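Local coordinates for protein ubiquitin-conjugating enzyme E2, putative (Plasmodium falciparum, PDB 2Q0V) that probably acts in ubiquitin conjugation, as an E2-family protein of the UBE2V-like variant type, at residues R22-L30 and D51-C59; F69-I78 and T90-M99. One frame throughout, in Å; residues are numbered along the deposited sequence.

Contact 1. Residues R22-L30 and D51-C59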
loop_
_atom_site.group_PDB
_atom_site.type_symbol
_atom_site.label_atom_id
_atom_site.label_comp_id
_atom_site.label_asym_id
_atom_site.label_seq_id
_atom_site.Cartn_x
_atom_site.Cartn_y
_atom_site.Cartn_z
ATOM N N ARG A 22 10.413 -7.965 -13.614
ATOM C CA ARG A 22 10.269 -7.125 -12.428
ATOM C C ARG A 22 10.481 -5.658 -12.716
ATOM O O ARG A 22 9.723 -4.821 -12.250
ATOM C CB ARG A 22 11.229 -7.579 -11.306
ATOM C CG ARG A 22 11.246 -6.652 -10.086
ATOM C CD ARG A 22 12.182 -7.126 -9.002
ATOM N NE ARG A 22 12.111 -6.303 -7.795
ATOM C CZ ARG A 22 12.633 -5.082 -7.672
ATOM N NH1 ARG A 22 13.254 -4.493 -8.685
ATOM N NH2 ARG A 22 12.509 -4.427 -6.532
ATOM N N SER A 23 11.495 -5.350 -13.510
ATOM C CA SER A 23 11.866 -3.972 -13.750
ATOM C C SER A 23 10.841 -3.270 -14.636
ATOM O O SER A 23 10.538 -2.094 -14.415
ATOM C CB SER A 23 13.276 -3.878 -14.340
ATOM O OG SER A 23 13.329 -4.479 -15.628
ATOM N N PHE A 24 10.326 -3.987 -15.633
ATOM C CA PHE A 24 9.248 -3.498 -16.513
ATOM C C PHE A 24 7.946 -3.280 -15.722
ATOM O O PHE A 24 7.282 -2.261 -15.831
ATOM C CB PHE A 24 9.017 -4.519 -17.638
ATOM C CG PHE A 24 9.980 -4.388 -18.800
ATOM C CD1 PHE A 24 11.210 -3.741 -18.652
ATOM C CD2 PHE A 24 9.665 -4.930 -20.036
ATOM C CE1 PHE A 24 12.105 -3.608 -19.718
ATOM C CE2 PHE A 24 10.558 -4.809 -21.114
ATOM C CZ PHE A 24 11.779 -4.138 -20.950
ATOM N N ARG A 25 7.602 -4.268 -14.921
ATOM C CA ARG A 25 6.444 -4.206 -14.063
ATOM C C ARG A 25 6.452 -2.949 -13.128
ATOM O O ARG A 25 5.461 -2.244 -13.043
ATOM C CB ARG A 25 6.342 -5.516 -13.286
ATOM C CG ARG A 25 5.387 -5.477 -12.123
ATOM C CD ARG A 25 3.897 -5.309 -12.518
ATOM N NE ARG A 25 3.129 -5.391 -11.287
ATOM C CZ ARG A 25 2.345 -6.400 -10.945
ATOM N NH1 ARG A 25 1.732 -6.392 -9.761
ATOM N NH2 ARG A 25 2.155 -7.409 -11.786
ATOM N N LEU A 26 7.581 -2.673 -12.482
ATOM C CA LEU A 26 7.704 -1.562 -11.566
ATOM C C LEU A 26 7.763 -0.239 -12.300
ATOM O O LEU A 26 7.255 0.773 -11.811
ATOM C CB LEU A 26 8.885 -1.765 -10.617
ATOM C CG LEU A 26 8.600 -2.794 -9.506
ATOM C CD1 LEU A 26 9.864 -3.315 -8.837
ATOM C CD2 LEU A 26 7.635 -2.240 -8.457
ATOM N N LEU A 27 8.326 -0.238 -13.499
ATOM C CA LEU A 27 8.208 0.938 -14.359
ATOM C C LEU A 27 6.758 1.267 -14.758
ATOM O O LEU A 27 6.396 2.431 -14.800
ATOM C CB LEU A 27 9.113 0.822 -15.583
ATOM C CG LEU A 27 10.631 0.907 -15.291
ATOM C CD1 LEU A 27 11.448 0.393 -16.508
ATOM C CD2 LEU A 27 11.087 2.318 -14.856
ATOM N N ASP A 28 5.931 0.251 -15.024
ATOM C CA ASP A 28 4.494 0.447 -15.303
ATOM C C ASP A 28 3.730 1.089 -14.119
ATOM O O ASP A 28 3.021 2.075 -14.293
ATOM C CB ASP A 28 3.841 -0.881 -15.672
ATOM C CG ASP A 28 4.271 -1.397 -17.044
ATOM O OD1 ASP A 28 4.682 -0.570 -17.912
ATOM O OD2 ASP A 28 4.177 -2.644 -17.241
ATOM N N GLU A 29 3.919 0.517 -12.928
ATOM C CA GLU A 29 3.346 1.019 -11.692
ATOM C C GLU A 29 3.851 2.412 -11.320
ATOM O O GLU A 29 3.102 3.210 -10.758
ATOM C CB GLU A 29 3.567 0.033 -10.541
ATOM C CG GLU A 29 2.976 -1.361 -10.789
ATOM C CD GLU A 29 2.907 -2.211 -9.530
ATOM O OE1 GLU A 29 2.481 -1.718 -8.484
ATOM O OE2 GLU A 29 3.263 -3.391 -9.574
ATOM N N LEU A 30 5.106 2.714 -11.653
ATOM C CA LEU A 30 5.657 4.034 -11.381
ATOM C C LEU A 30 5.002 5.122 -12.234
ATOM O O LEU A 30 4.675 6.205 -11.745
ATOM C CB LEU A 30 7.178 4.035 -11.598
ATOM C CG LEU A 30 7.825 5.420 -11.432
ATOM C CD1 LEU A 30 7.883 5.758 -9.935
ATOM C CD2 LEU A 30 9.180 5.515 -12.112
ATOM N N ASP A 51 16.566 5.683 -6.813
ATOM C CA ASP A 51 16.583 4.226 -6.551
ATOM C C ASP A 51 16.323 3.424 -7.815
ATOM O O ASP A 51 15.193 3.368 -8.310
ATOM C CB ASP A 51 15.588 3.816 -5.457
ATOM C CG ASP A 51 15.600 2.299 -5.186
ATOM O OD1 ASP A 51 16.434 1.581 -5.790
ATOM O OD2 ASP A 51 14.775 1.823 -4.363
ATOM N N ILE A 52 17.375 2.785 -8.319
ATOM C CA ILE A 52 17.319 2.121 -9.625
ATOM C C ILE A 52 16.794 0.691 -9.526
ATOM O O ILE A 52 16.570 0.034 -10.543
ATOM C CB ILE A 52 18.685 2.173 -10.374
ATOM C CG1 ILE A 52 19.805 1.566 -9.519
ATOM C CG2 ILE A 52 19.007 3.621 -10.820
ATOM C CD1 ILE A 52 21.043 1.153 -10.317
ATOM N N THR A 53 16.602 0.210 -8.302
ATOM C CA THR A 53 15.960 -1.078 -8.084
ATOM C C THR A 53 14.430 -0.933 -7.976
ATOM O O THR A 53 13.703 -1.942 -8.025
ATOM C CB THR A 53 16.510 -1.777 -6.833
ATOM O OG1 THR A 53 16.246 -0.973 -5.686
ATOM C CG2 THR A 53 18.019 -2.000 -6.946
ATOM N N LEU A 54 13.966 0.322 -7.856
ATOM C CA LEU A 54 12.539 0.697 -7.680
ATOM C C LEU A 54 11.810 -0.136 -6.613
ATOM O O LEU A 54 10.693 -0.589 -6.814
ATOM C CB LEU A 54 11.773 0.639 -9.007
ATOM C CG LEU A 54 12.349 1.284 -10.272
ATOM C CD1 LEU A 54 12.651 0.210 -11.323
ATOM C CD2 LEU A 54 11.346 2.273 -10.820
ATOM N N SER A 55 12.464 -0.325 -5.477
ATOM C CA SER A 55 11.992 -1.252 -4.478
ATOM C C SER A 55 11.159 -0.610 -3.366
ATOM O O SER A 55 10.254 -1.243 -2.843
ATOM C CB SER A 55 13.171 -2.019 -3.863
ATOM O OG SER A 55 13.847 -2.772 -4.844
ATOM N N ASN A 56 11.499 0.618 -3.002
ATOM C CA ASN A 56 10.903 1.324 -1.862
ATOM C C ASN A 56 9.928 2.432 -2.282
ATOM O O ASN A 56 10.296 3.357 -3.021
ATOM C CB ASN A 56 11.998 1.923 -0.971
ATOM C CG ASN A 56 12.263 1.079 0.285
ATOM O OD1 ASN A 56 13.103 0.144 0.278
ATOM N ND2 ASN A 56 11.543 1.406 1.381
ATOM N N TRP A 57 8.698 2.347 -1.793
ATOM C CA TRP A 57 7.655 3.269 -2.240
ATOM C C TRP A 57 7.065 4.037 -1.100
ATOM O O TRP A 57 6.674 3.446 -0.095
ATOM C CB TRP A 57 6.542 2.533 -3.010
ATOM C CG TRP A 57 7.050 1.836 -4.262
ATOM C CD1 TRP A 57 7.878 0.744 -4.316
ATOM C CD2 TRP A 57 6.761 2.180 -5.618
ATOM N NE1 TRP A 57 8.123 0.394 -5.619
ATOM C CE2 TRP A 57 7.450 1.252 -6.441
ATOM C CE3 TRP A 57 5.983 3.169 -6.222
ATOM C CZ2 TRP A 57 7.402 1.308 -7.844
ATOM C CZ3 TRP A 57 5.926 3.221 -7.603
ATOM C CH2 TRP A 57 6.628 2.284 -8.403
ATOM N N SER A 58 7.000 5.353 -1.280
ATOM C CA SER A 58 6.231 6.236 -0.417
ATOM C C SER A 58 4.774 6.350 -0.891
ATOM O O SER A 58 4.516 6.718 -2.037
ATOM C CB SER A 58 6.862 7.621 -0.376
ATOM O OG SER A 58 8.032 7.569 0.405
ATOM N N CYS A 59 3.850 6.056 0.022
ATOM C CA CYS A 59 2.419 5.955 -0.258
ATOM C C CYS A 59 1.555 6.774 0.701
ATOM O O CYS A 59 1.926 7.007 1.850
ATOM C CB CYS A 59 1.992 4.493 -0.214
ATOM S SG CYS A 59 2.993 3.410 -1.264
#
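Leu26 and Leu30, one helical turn apart on helix 22-34, press against the six-membered ring of Trp57 near the start of strand 56-62. This joins the N-terminal helix of the E2 fold to its antiparallel sheet. Helix segment 22-30 and strand segment 56-59 run nearly parallel, their axes 18° apart, with the indole filling part of the interval between them. Leu26 CD2 lies obliquely 3.6 Å from Trp57 CZ2, while the edge of the ring at Trp57 CH2 meets Leu30 CA at 3.6 Å. The ring's rotation is restrained from its own segment, because Trp57 NE1 donates to Leu54 O at 3.0 Å, from above the plane of that carbonyl.

The other branch of Leu26, CD1, sits centrally over one face of the Arg22 guanidinium, 3.4 Å above its plane. Arg22 places CG opposite its backbone N (chi1 174°) and stays extended to NE, which carries the flat group across to the turn 51-54. There Arg22 NH1 donates to Thr53 O at 2.7 Å with a fairly straight N-H...O angle of 157°, in the carbonyl plane. NH2 adds two weak bonds, to the same oxygen and to Ser55 OG. Beyond the two segments, Arg22 NE donates to Asp81 O, and NH2 donates also to Cys80 O.

The solvent side is looser. Leu27, exposed on the helix, reaches Leu54 only through methyls, CD2 to CD2 at 4.0 Å, and the two side chains cross at about a right angle. Leu54 CD2 also meets Leu30 CD2, so one methyl bridges two helix residues. The guanidinium has Thr53 O and Ser55 OG at its edge and Asp51 OD2 7.0 Å from NH2, so its charge is probably spread over carbonyl and hydroxyl dipoles rather than matched by a carboxylate.

Contact 2. Residues F69-I78 and T90-M99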
loop_
_atom_site.group_PDB
_atom_site.type_symbol
_atom_site.label_atom_id
_atom_site.label_comp_id
_atom_site.label_asym_id
_atom_site.label_seq_id
_atom_site.Cartn_x
_atom_site.Cartn_y
_atom_site.Cartn_z
ATOM N N PHE A 69 -11.522 7.175 10.866
ATOM C CA PHE A 69 -10.353 7.470 10.011
ATOM C C PHE A 69 -10.632 8.710 9.167
ATOM O O PHE A 69 -9.738 9.267 8.546
ATOM C CB PHE A 69 -10.049 6.285 9.076
ATOM C CG PHE A 69 -9.864 4.975 9.790
ATOM C CD1 PHE A 69 -10.905 4.042 9.837
ATOM C CD2 PHE A 69 -8.673 4.684 10.431
ATOM C CE1 PHE A 69 -10.763 2.843 10.488
ATOM C CE2 PHE A 69 -8.516 3.478 11.109
ATOM C CZ PHE A 69 -9.577 2.555 11.143
ATOM N N GLU A 70 -11.902 9.093 9.136
ATOM C CA GLU A 70 -12.422 10.267 8.450
ATOM C C GLU A 70 -11.462 11.446 8.483
ATOM O O GLU A 70 -11.036 11.875 9.575
ATOM C CB GLU A 70 -13.669 10.680 9.204
ATOM C CG GLU A 70 -14.734 11.347 8.393
ATOM C CD GLU A 70 -15.987 11.553 9.222
ATOM O OE1 GLU A 70 -15.868 11.665 10.463
ATOM O OE2 GLU A 70 -17.089 11.592 8.635
ATOM N N ASN A 71 -11.133 11.966 7.303
ATOM C CA ASN A 71 -10.320 13.202 7.162
ATOM C C ASN A 71 -8.865 13.136 7.615
ATOM O O ASN A 71 -8.211 14.173 7.771
ATOM C CB ASN A 71 -11.006 14.412 7.827
ATOM C CG ASN A 71 -12.297 14.789 7.132
ATOM O OD1 ASN A 71 -12.349 14.909 5.896
ATOM N ND2 ASN A 71 -13.362 14.955 7.919
ATOM N N ARG A 72 -8.364 11.925 7.811
ATOM C CA ARG A 72 -6.978 11.744 8.164
ATOM C C ARG A 72 -6.169 11.230 6.972
ATOM O O ARG A 72 -6.701 10.523 6.100
ATOM C CB ARG A 72 -6.868 10.790 9.347
ATOM C CG ARG A 72 -7.663 11.215 10.563
ATOM C CD ARG A 72 -7.221 10.384 11.730
ATOM N NE ARG A 72 -7.838 10.787 12.986
ATOM C CZ ARG A 72 -7.358 10.463 14.180
ATOM N NH1 ARG A 72 -7.984 10.882 15.264
ATOM N NH2 ARG A 72 -6.256 9.727 14.287
ATOM N N ILE A 73 -4.896 11.608 6.952
ATOM C CA ILE A 73 -3.947 11.194 5.951
ATOM C C ILE A 73 -2.997 10.218 6.606
ATOM O O ILE A 73 -2.430 10.519 7.652
ATOM C CB ILE A 73 -3.114 12.384 5.406
ATOM C CG1 ILE A 73 -4.015 13.535 4.969
ATOM C CG2 ILE A 73 -2.186 11.937 4.239
ATOM C CD1 ILE A 73 -5.071 13.103 3.958
ATOM N N TYR A 74 -2.823 9.050 5.994
ATOM C CA TYR A 74 -1.890 8.057 6.516
ATOM C C TYR A 74 -0.771 7.894 5.546
ATOM O O TYR A 74 -1.015 7.716 4.356
ATOM C CB TYR A 74 -2.588 6.725 6.785
ATOM C CG TYR A 74 -3.621 6.852 7.876
ATOM C CD1 TYR A 74 -4.926 7.199 7.568
ATOM C CD2 TYR A 74 -3.282 6.648 9.210
ATOM C CE1 TYR A 74 -5.872 7.342 8.538
ATOM C CE2 TYR A 74 -4.236 6.803 10.211
ATOM C CZ TYR A 74 -5.533 7.153 9.855
ATOM O OH TYR A 74 -6.518 7.315 10.816
ATOM N N SER A 75 0.456 7.998 6.060
ATOM C CA SER A 75 1.681 7.762 5.294
ATOM C C SER A 75 2.177 6.324 5.488
ATOM O O SER A 75 2.154 5.787 6.608
ATOM C CB SER A 75 2.799 8.718 5.725
ATOM O OG SER A 75 2.622 10.007 5.161
ATOM N N LEU A 76 2.626 5.707 4.395
ATOM C CA LEU A 76 3.129 4.379 4.490
ATOM C C LEU A 76 4.222 4.072 3.495
ATOM O O LEU A 76 4.485 4.854 2.598
ATOM C CB LEU A 76 2.007 3.333 4.519
ATOM C CG LEU A 76 0.776 3.153 3.649
ATOM C CD1 LEU A 76 0.088 1.928 4.204
ATOM C CD2 LEU A 76 -0.188 4.342 3.629
ATOM N N THR A 77 4.911 2.963 3.735
ATOM C CA THR A 77 6.086 2.584 2.983
ATOM C C THR A 77 5.858 1.164 2.490
ATOM O O THR A 77 5.532 0.283 3.270
ATOM C CB THR A 77 7.374 2.702 3.883
ATOM O OG1 THR A 77 7.556 4.073 4.250
ATOM C CG2 THR A 77 8.622 2.236 3.171
ATOM N N ILE A 78 5.985 0.965 1.184
ATOM C CA ILE A 78 5.883 -0.378 0.581
ATOM C C ILE A 78 7.257 -0.795 0.028
ATOM O O ILE A 78 7.907 -0.055 -0.678
ATOM C CB ILE A 78 4.719 -0.455 -0.479
ATOM C CG1 ILE A 78 3.382 -0.269 0.245
ATOM C CG2 ILE A 78 4.725 -1.778 -1.220
ATOM C CD1 ILE A 78 2.121 -0.467 -0.596
ATOM N N THR A 90 6.375 -5.900 1.468
ATOM C CA THR A 90 6.131 -5.632 2.884
ATOM C C THR A 90 5.494 -4.261 2.970
ATOM O O THR A 90 5.867 -3.332 2.225
ATOM C CB THR A 90 7.430 -5.659 3.792
ATOM O OG1 THR A 90 8.313 -4.584 3.439
ATOM C CG2 THR A 90 8.165 -6.969 3.679
ATOM N N VAL A 91 4.533 -4.143 3.884
ATOM C CA VAL A 91 3.756 -2.934 4.039
ATOM C C VAL A 91 3.851 -2.474 5.486
ATOM O O VAL A 91 3.602 -3.250 6.411
ATOM C CB VAL A 91 2.247 -3.153 3.631
ATOM C CG1 VAL A 91 1.465 -1.832 3.648
ATOM C CG2 VAL A 91 2.131 -3.843 2.276
ATOM N N LYS A 92 4.218 -1.208 5.676
ATOM C CA LYS A 92 4.135 -0.594 6.996
ATOM C C LYS A 92 3.675 0.862 7.007
ATOM O O LYS A 92 4.011 1.676 6.124
ATOM C CB LYS A 92 5.420 -0.787 7.825
ATOM C CG LYS A 92 6.700 -0.298 7.226
ATOM C CD LYS A 92 7.892 -1.050 7.856
ATOM C CE LYS A 92 7.967 -2.536 7.384
ATOM N NZ LYS A 92 9.112 -3.377 7.961
ATOM N N PHE A 93 2.868 1.158 8.015
ATOM C CA PHE A 93 2.421 2.499 8.261
ATOM C C PHE A 93 3.539 3.240 8.991
ATOM O O PHE A 93 4.150 2.715 9.937
ATOM C CB PHE A 93 1.163 2.488 9.124
ATOM C CG PHE A 93 -0.101 2.264 8.364
ATOM C CD1 PHE A 93 -0.537 0.981 8.086
ATOM C CD2 PHE A 93 -0.866 3.353 7.925
ATOM C CE1 PHE A 93 -1.705 0.775 7.384
ATOM C CE2 PHE A 93 -2.049 3.155 7.224
ATOM C CZ PHE A 93 -2.473 1.869 6.955
ATOM N N ASP A 94 3.808 4.445 8.508
ATOM C CA ASP A 94 4.621 5.411 9.198
ATOM C C ASP A 94 3.684 6.208 10.141
ATOM O O ASP A 94 4.036 6.462 11.283
ATOM C CB ASP A 94 5.326 6.316 8.174
ATOM C CG ASP A 94 6.168 5.516 7.145
ATOM O OD1 ASP A 94 6.956 4.611 7.531
ATOM O OD2 ASP A 94 6.058 5.797 5.927
ATOM N N THR A 95 2.481 6.558 9.662
ATOM C CA THR A 95 1.442 7.181 10.476
ATOM C C THR A 95 0.755 6.122 11.323
ATOM O O THR A 95 0.447 5.006 10.838
ATOM C CB THR A 95 0.383 7.911 9.625
ATOM O OG1 THR A 95 1.025 8.747 8.664
ATOM C CG2 THR A 95 -0.498 8.786 10.480
ATOM N N LYS A 96 0.532 6.479 12.592
ATOM C CA LYS A 96 -0.056 5.591 13.570
ATOM C C LYS A 96 -1.496 5.295 13.232
ATOM O O LYS A 96 -2.265 6.194 12.912
ATOM C CB LYS A 96 0.035 6.182 14.972
ATOM C CG LYS A 96 1.405 6.018 15.610
ATOM C CD LYS A 96 1.313 5.804 17.123
ATOM C CE LYS A 96 2.653 6.120 17.792
ATOM N NZ LYS A 96 2.978 5.192 18.945
ATOM N N ILE A 97 -1.859 4.023 13.338
ATOM C CA ILE A 97 -3.199 3.592 13.044
ATOM C C ILE A 97 -3.559 2.404 13.941
ATOM O O ILE A 97 -2.685 1.655 14.399
ATOM C CB ILE A 97 -3.340 3.278 11.510
ATOM C CG1 ILE A 97 -4.810 3.264 11.068
ATOM C CG2 ILE A 97 -2.546 2.026 11.106
ATOM C CD1 ILE A 97 -4.992 3.044 9.582
ATOM N N GLU A 98 -4.840 2.257 14.227
ATOM C CA GLU A 98 -5.335 1.027 14.858
ATOM C C GLU A 98 -6.257 0.350 13.879
ATOM O O GLU A 98 -7.327 0.880 13.546
ATOM C CB GLU A 98 -6.045 1.306 16.190
ATOM C CG GLU A 98 -5.091 1.817 17.257
ATOM C CD GLU A 98 -4.335 0.707 17.968
ATOM O OE1 GLU A 98 -4.979 -0.304 18.347
ATOM O OE2 GLU A 98 -3.105 0.846 18.156
ATOM N N MET A 99 -5.797 -0.793 13.376
ATOM C CA MET A 99 -6.593 -1.642 12.478
ATOM C C MET A 99 -6.288 -3.089 12.792
ATOM O O MET A 99 -5.142 -3.431 13.101
ATOM C CB MET A 99 -6.250 -1.377 11.015
ATOM C CG MET A 99 -6.889 -0.163 10.419
ATOM S SD MET A 99 -7.118 -0.255 8.622
ATOM C CE MET A 99 -5.462 -0.538 8.082
HETATM O O HOH W 1 6.208 7.057 3.818
HETATM O O HOH W 2 7.826 -1.911 4.022
#
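Leu76 and Phe93 are a non-hydrogen-bonded pair in the antiparallel beta hairpin 73-79/90-93, the last two strands of the four-stranded E2 sheet. Their side chains lie side by side. Leu76 CD1 is centred over one face of the Phe93 ring, a CH-pi contact 3.7 Å from the centroid. The opposite face is taken by Ile97 CG2, so the ring is held between two aliphatic groups. Its edge meets Tyr74 CB, with Phe93 CE2 3.6 Å away.

Beyond the strand, residues 95-99 continue alongside Tyr74 and Phe69. Ile97 points CG1 anti to its backbone N (chi1 -161°), which brings CD1 over one face of the Tyr74 ring, offset toward its rim, and sets CG1 3.7 Å from Phe69 CE2. Met99 completes this end: its CG touches Phe69 CZ, and its sulfur lies obliquely to the Phe69 ring in a Met-aromatic contact. Ile78 and Val91 extend the same apolar face as Leu76, where Leu132, Leu129 and Ile128 of helix 125-135 cover it.

Backbone bonds fix the register that brings these side chains together. Thr77 and Lys92 exchange two hydrogen bonds, Thr77 N to Lys92 O at 2.9 Å and Lys92 N to Thr77 O at 3.1 Å. Where the regular pairing ends, Ser75 O accepts from both Asp94 N and Thr95 N, which approach from the same face of its carbonyl plane. The Thr95 side chain returns the grip: OG1 takes the Ser75 N-H at 2.8 Å in a nearly straight bond (169°). On the sheet face bearing Thr77, the threonine OG1 donates to the syn lone pair of Asp94 OD2, 2.8 Å away.

From the N terminus, the chain forms helix 22-34, runs through the edge strand 42-46 and returns by the turn at 51-54 to strand 56-62, where contact 1 closes that loop. The next strand, 73-79, is paired with 90-93 in contact 2, which closes a shorter loop later in the sequence. The two loops follow in series, neither nested nor crossed; the centres of the two contacts lie about 20 Å apart. They meet in the sheet, where strands 56-62 and 73-79 are neighbours: Trp57 N probably hydrogen-bonds to Ile78 O, and Cys59 N to Leu76 O. Contact 1 ties the N-terminal helix to this sheet; contact 2 adds its other edge strand.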